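Putative oxidoreductase (Yersinia pestis, PDB 3KUX) probably acts as an NAD(P)-dependent oxidoreductase, pairing a nucleotide-binding Rossmann domain with a C-terminal alpha/beta domain, though its substrate is not established. Local coordinates at residues A[137-142]-A[293-298]; A[143-148]-A[280-285]. All coordinates share one frame; numbering follows the deposited sequence.

Contact 1. Residues A[137-142]-A[293-298]; sequences KTLLAE and KPLLTL
Thr138 and Leu298 meet at one end of this contact, and Leu139 and Leu295 at the other. The side chains of Thr138 and Leu298 cross at about a right angle. One methyl of the leucine, CD1, comes up to the threonine hydroxyl, with Leu298 CD1 3.6 Å from Thr138 OG1. This is a van der Waals contact, and no hydrogen bond links residues 137-142 directly to 293-298. The hydroxyl is already engaged in its own helix, bonded to the backbone oxygen of Leu134 one turn earlier. The torsion explains this: chi1 of -51° sets OG1 beside the backbone N and anti to the carbonyl carbon. Leu298 is also tied to the helix by a weak hydrogen bond from its backbone N to Thr135 OG1.

The helix 131-142 lies against the large mixed sheet of the C-terminal alpha/beta domain. Strand 290-295 is the outermost strand on this side of that sheet. Leu295 points toward the helix. Its CD2 methyl reaches the base of the leucine opposite, with Leu295 CD2 4.3 Å from Leu139 CB. CG of Leu295 is anti to the backbone N (chi1 172°), which carries the branch out toward the helix. Both leucines also touch Tyr250 on strand 248-252, and Leu295 packs on Thr135 as well.

Contact 2. Residues A[143-148]-A[280-285]; sequences GSLGNV and GIVTLS
Leu145 packs on Val282 and Leu284 where a type I beta turn, Gly143 to Gly146, meets strand 280-285 of the mixed sheet in the C-terminal alpha/beta domain. The turn lies in the loop between helix 131-142 and strand 148-156. It is closed by a hydrogen bond from Gly146 N to Gly143 O, 3.0 Å long.

In segment 280-285, Gly280 comes first. It pairs through its backbone with Leu295 of the edge strand. Ile281 pairs on the other side, with Ile251 of strand 248-252. Val282 is buried and points toward the turn. Its CG1 lies anti to the backbone N (chi1 179°) and meets one methyl of the leucine, with Val282 CG1 4.2 Å from Leu145 CD2. The two side chains cross obliquely. Val282 also touches Leu295. Thr283 follows and points away from the turn, touching Glu292 on the neighbouring strand. Leu284 then brings its branched end back to the turn. The same Leu145 methyl serves again here, as Leu145 CD2 is 4.4 Å from Leu284 CD2. That Leu284 methyl also rests against the turn backbone: Leu284 CD2 is 3.6 Å from Ser144 O.

Overall arrangement
Contacts 1 and 2 lie side by side, with centres about 9 Å apart. Both belong to the C-terminal alpha/beta domain. In chain order, helix segment 137-142 runs straight into segment 143-148, which opens with the turn. Much later comes strand segment 280-285, followed by 293-298, so contact 2 falls within the span of contact 1. Strands 280-285 and 290-295 are antiparallel neighbours at one edge of the mixed sheet. Probable backbone hydrogen bonds join them, including one between Lys293 O and Val282 N, 2.7 Å apart. Leu139 touches both Ser144 and Leu145. The end of helix 131-142 and its following turn therefore pack together against this sheet edge.

Contact 1. Residues A[137-142]-A[293-298]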
loop_
_atom_site.group_PDB
_atom_site.type_symbol
_atom_site.label_atom_id
_atom_site.label_comp_id
_atom_site.label_asym_id
_atom_site.label_seq_id
_atom_site.Cartn_x
_atom_site.Cartn_y
_atom_site.Cartn_z
ATOM N N LYS A 137 13.682 5.465 4.900
ATOM C CA LYS A 137 14.533 5.118 3.754
ATOM C C LYS A 137 15.750 6.031 3.685
ATOM O O LYS A 137 16.871 5.576 3.463
ATOM C CB LYS A 137 13.757 5.212 2.439
ATOM C CG LYS A 137 12.859 4.021 2.143
ATOM C CD LYS A 137 12.141 4.180 0.803
ATOM C CE LYS A 137 13.132 4.284 -0.341
ATOM N NZ LYS A 137 12.455 4.378 -1.662
ATOM N N THR A 138 15.515 7.323 3.882
ATOM C CA THR A 138 16.573 8.320 3.821
ATOM C C THR A 138 17.555 8.183 4.980
ATOM O O THR A 138 18.762 8.366 4.807
ATOM C CB THR A 138 15.986 9.742 3.809
ATOM O OG1 THR A 138 14.987 9.834 2.786
ATOM C CG2 THR A 138 17.068 10.764 3.538
ATOM N N LEU A 139 17.042 7.858 6.163
ATOM C CA LEU A 139 17.899 7.685 7.335
ATOM C C LEU A 139 18.857 6.501 7.180
ATOM O O LEU A 139 20.022 6.574 7.572
ATOM C CB LEU A 139 17.056 7.517 8.599
ATOM C CG LEU A 139 17.829 7.217 9.885
ATOM C CD1 LEU A 139 18.666 8.414 10.298
ATOM C CD2 LEU A 139 16.886 6.796 11.006
ATOM N N LEU A 140 18.357 5.407 6.614
ATOM C CA LEU A 140 19.176 4.220 6.410
ATOM C C LEU A 140 20.200 4.485 5.320
ATOM O O LEU A 140 21.340 4.030 5.400
ATOM C CB LEU A 140 18.309 3.024 6.018
ATOM C CG LEU A 140 17.182 2.641 6.978
ATOM C CD1 LEU A 140 16.407 1.446 6.440
ATOM C CD2 LEU A 140 17.714 2.361 8.385
ATOM N N ALA A 141 19.789 5.226 4.296
ATOM C CA ALA A 141 20.664 5.506 3.171
ATOM C C ALA A 141 21.887 6.290 3.629
ATOM O O ALA A 141 22.973 6.141 3.071
ATOM C CB ALA A 141 19.912 6.265 2.087
ATOM N N GLU A 142 21.708 7.115 4.655
ATOM C CA GLU A 142 22.797 7.954 5.146
ATOM C C GLU A 142 23.682 7.238 6.165
ATOM O O GLU A 142 24.832 7.612 6.365
ATOM C CB GLU A 142 22.257 9.279 5.684
ATOM C CG GLU A 142 21.465 10.050 4.623
ATOM C CD GLU A 142 21.107 11.465 5.047
ATOM O OE1 GLU A 142 21.562 11.900 6.128
ATOM O OE2 GLU A 142 20.368 12.140 4.294
ATOM N N LYS A 293 18.299 13.697 19.108
ATOM C CA LYS A 293 17.583 14.834 18.552
ATOM C C LYS A 293 16.482 14.372 17.613
ATOM O O LYS A 293 16.497 13.233 17.150
ATOM C CB LYS A 293 18.536 15.798 17.840
ATOM C CG LYS A 293 19.666 15.135 17.081
ATOM C CD LYS A 293 20.451 16.171 16.275
ATOM C CE LYS A 293 19.606 16.744 15.136
ATOM N NZ LYS A 293 20.358 17.715 14.293
ATOM N N PRO A 294 15.508 15.251 17.346
ATOM C CA PRO A 294 14.411 14.927 16.447
ATOM C C PRO A 294 14.867 14.923 15.000
ATOM O O PRO A 294 15.650 15.780 14.594
ATOM C CB PRO A 294 13.424 16.073 16.677
ATOM C CG PRO A 294 14.260 17.198 17.138
ATOM C CD PRO A 294 15.348 16.581 17.956
ATOM N N LEU A 295 14.383 13.954 14.232
ATOM C CA LEU A 295 14.691 13.876 12.816
ATOM C C LEU A 295 13.539 14.433 11.996
ATOM O O LEU A 295 12.411 13.951 12.082
ATOM C CB LEU A 295 14.960 12.433 12.410
ATOM C CG LEU A 295 15.107 12.178 10.913
ATOM C CD1 LEU A 295 16.410 12.761 10.407
ATOM C CD2 LEU A 295 15.046 10.690 10.636
ATOM N N LEU A 296 13.836 15.458 11.205
ATOM C CA LEU A 296 12.851 16.090 10.332
ATOM C C LEU A 296 12.123 15.050 9.487
ATOM O O LEU A 296 12.751 14.333 8.709
ATOM C CB LEU A 296 13.553 17.087 9.418
ATOM C CG LEU A 296 12.670 17.830 8.424
ATOM C CD1 LEU A 296 11.830 18.868 9.165
ATOM C CD2 LEU A 296 13.520 18.476 7.338
ATOM N N THR A 297 10.806 14.973 9.633
ATOM C CA THR A 297 10.008 13.983 8.908
ATOM C C THR A 297 9.617 14.451 7.506
ATOM O O THR A 297 8.906 15.442 7.356
ATOM C CB THR A 297 8.706 13.662 9.666
ATOM O OG1 THR A 297 9.020 13.175 10.973
ATOM C CG2 THR A 297 7.903 12.619 8.925
ATOM N N LEU A 298 10.063 13.737 6.478
ATOM C CA LEU A 298 9.627 14.051 5.124
ATOM C C LEU A 298 8.105 13.950 5.012
ATOM O O LEU A 298 7.482 13.102 5.657
ATOM C CB LEU A 298 10.291 13.123 4.115
ATOM C CG LEU A 298 11.819 13.174 4.144
ATOM C CD1 LEU A 298 12.404 12.280 3.063
ATOM C CD2 LEU A 298 12.301 14.604 3.989
#

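Contact 2. Residues A[143-148]-A[280-285]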
loop_
_atom_site.group_PDB
_atom_site.type_symbol
_atom_site.label_atom_id
_atom_site.label_comp_id
_atom_site.label_asym_id
_atom_site.label_seq_id
_atom_site.Cartn_x
_atom_site.Cartn_y
_atom_site.Cartn_z
ATOM N N GLY A 143 23.141 6.206 6.803
ATOM C CA GLY A 143 23.954 5.288 7.586
ATOM C C GLY A 143 24.319 5.679 9.007
ATOM O O GLY A 143 25.155 5.021 9.629
ATOM N N SER A 144 23.698 6.722 9.547
ATOM C CA SER A 144 24.019 7.135 10.917
ATOM C C SER A 144 23.684 6.093 12.000
ATOM O O SER A 144 24.360 6.032 13.024
ATOM C CB SER A 144 23.419 8.509 11.259
ATOM O OG SER A 144 22.018 8.554 11.043
ATOM N N LEU A 145 22.657 5.273 11.779
ATOM C CA LEU A 145 22.313 4.216 12.745
ATOM C C LEU A 145 23.326 3.076 12.736
ATOM O O LEU A 145 23.299 2.205 13.608
ATOM C CB LEU A 145 20.913 3.648 12.486
ATOM C CG LEU A 145 19.748 4.638 12.479
ATOM C CD1 LEU A 145 18.440 3.937 12.131
ATOM C CD2 LEU A 145 19.639 5.363 13.814
ATOM N N GLY A 146 24.212 3.086 11.744
ATOM C CA GLY A 146 25.201 2.022 11.577
ATOM C C GLY A 146 24.591 0.840 10.853
ATOM O O GLY A 146 23.729 1.009 9.988
ATOM N N ASN A 147 25.035 -0.361 11.203
ATOM C CA ASN A 147 24.395 -1.574 10.707
ATOM C C ASN A 147 23.081 -1.821 11.443
ATOM O O ASN A 147 23.066 -1.993 12.664
ATOM C CB ASN A 147 25.324 -2.775 10.867
ATOM C CG ASN A 147 26.701 -2.526 10.280
ATOM O OD1 ASN A 147 27.710 -2.592 10.988
ATOM N ND2 ASN A 147 26.750 -2.219 8.985
ATOM N N VAL A 148 21.980 -1.818 10.702
ATOM C CA VAL A 148 20.663 -2.061 11.279
ATOM C C VAL A 148 20.490 -3.532 11.655
ATOM O O VAL A 148 20.761 -4.416 10.842
ATOM C CB VAL A 148 19.556 -1.655 10.295
ATOM C CG1 VAL A 148 18.192 -2.057 10.822
ATOM C CG2 VAL A 148 19.618 -0.165 10.032
ATOM N N GLY A 280 10.013 12.023 14.666
ATOM C CA GLY A 280 10.598 10.963 15.464
ATOM C C GLY A 280 11.917 11.442 16.031
ATOM O O GLY A 280 12.312 12.583 15.811
ATOM N N ILE A 281 12.609 10.566 16.747
ATOM C CA ILE A 281 13.822 10.951 17.453
ATOM C C ILE A 281 14.968 10.002 17.152
ATOM O O ILE A 281 14.807 8.782 17.215
ATOM C CB ILE A 281 13.579 10.970 18.972
ATOM C CG1 ILE A 281 12.681 12.154 19.338
ATOM C CG2 ILE A 281 14.898 11.025 19.729
ATOM C CD1 ILE A 281 12.104 12.072 20.724
ATOM N N VAL A 282 16.127 10.560 16.824
ATOM C CA VAL A 282 17.306 9.736 16.598
ATOM C C VAL A 282 18.232 9.746 17.813
ATOM O O VAL A 282 18.473 10.790 18.416
ATOM C CB VAL A 282 18.080 10.172 15.344
ATOM C CG1 VAL A 282 19.321 9.302 15.166
ATOM C CG2 VAL A 282 17.184 10.089 14.116
ATOM N N THR A 283 18.738 8.575 18.176
ATOM C CA THR A 283 19.670 8.464 19.290
ATOM C C THR A 283 20.981 7.882 18.798
ATOM O O THR A 283 21.007 6.776 18.255
ATOM C CB THR A 283 19.120 7.559 20.393
ATOM O OG1 THR A 283 17.855 8.062 20.838
ATOM C CG2 THR A 283 20.085 7.501 21.559
ATOM N N LEU A 284 22.068 8.625 18.979
ATOM C CA LEU A 284 23.361 8.184 18.479
ATOM C C LEU A 284 24.400 8.048 19.578
ATOM O O LEU A 284 24.423 8.827 20.529
ATOM C CB LEU A 284 23.867 9.138 17.403
ATOM C CG LEU A 284 22.917 9.340 16.223
ATOM C CD1 LEU A 284 23.487 10.365 15.256
ATOM C CD2 LEU A 284 22.635 8.013 15.527
ATOM N N SER A 285 25.254 7.042 19.434
ATOM C CA SER A 285 26.382 6.849 20.324
ATOM C C SER A 285 27.613 7.420 19.643
ATOM O O SER A 285 28.064 6.883 18.634
ATOM C CB SER A 285 26.584 5.361 20.596
ATOM O OG SER A 285 27.517 5.152 21.641
#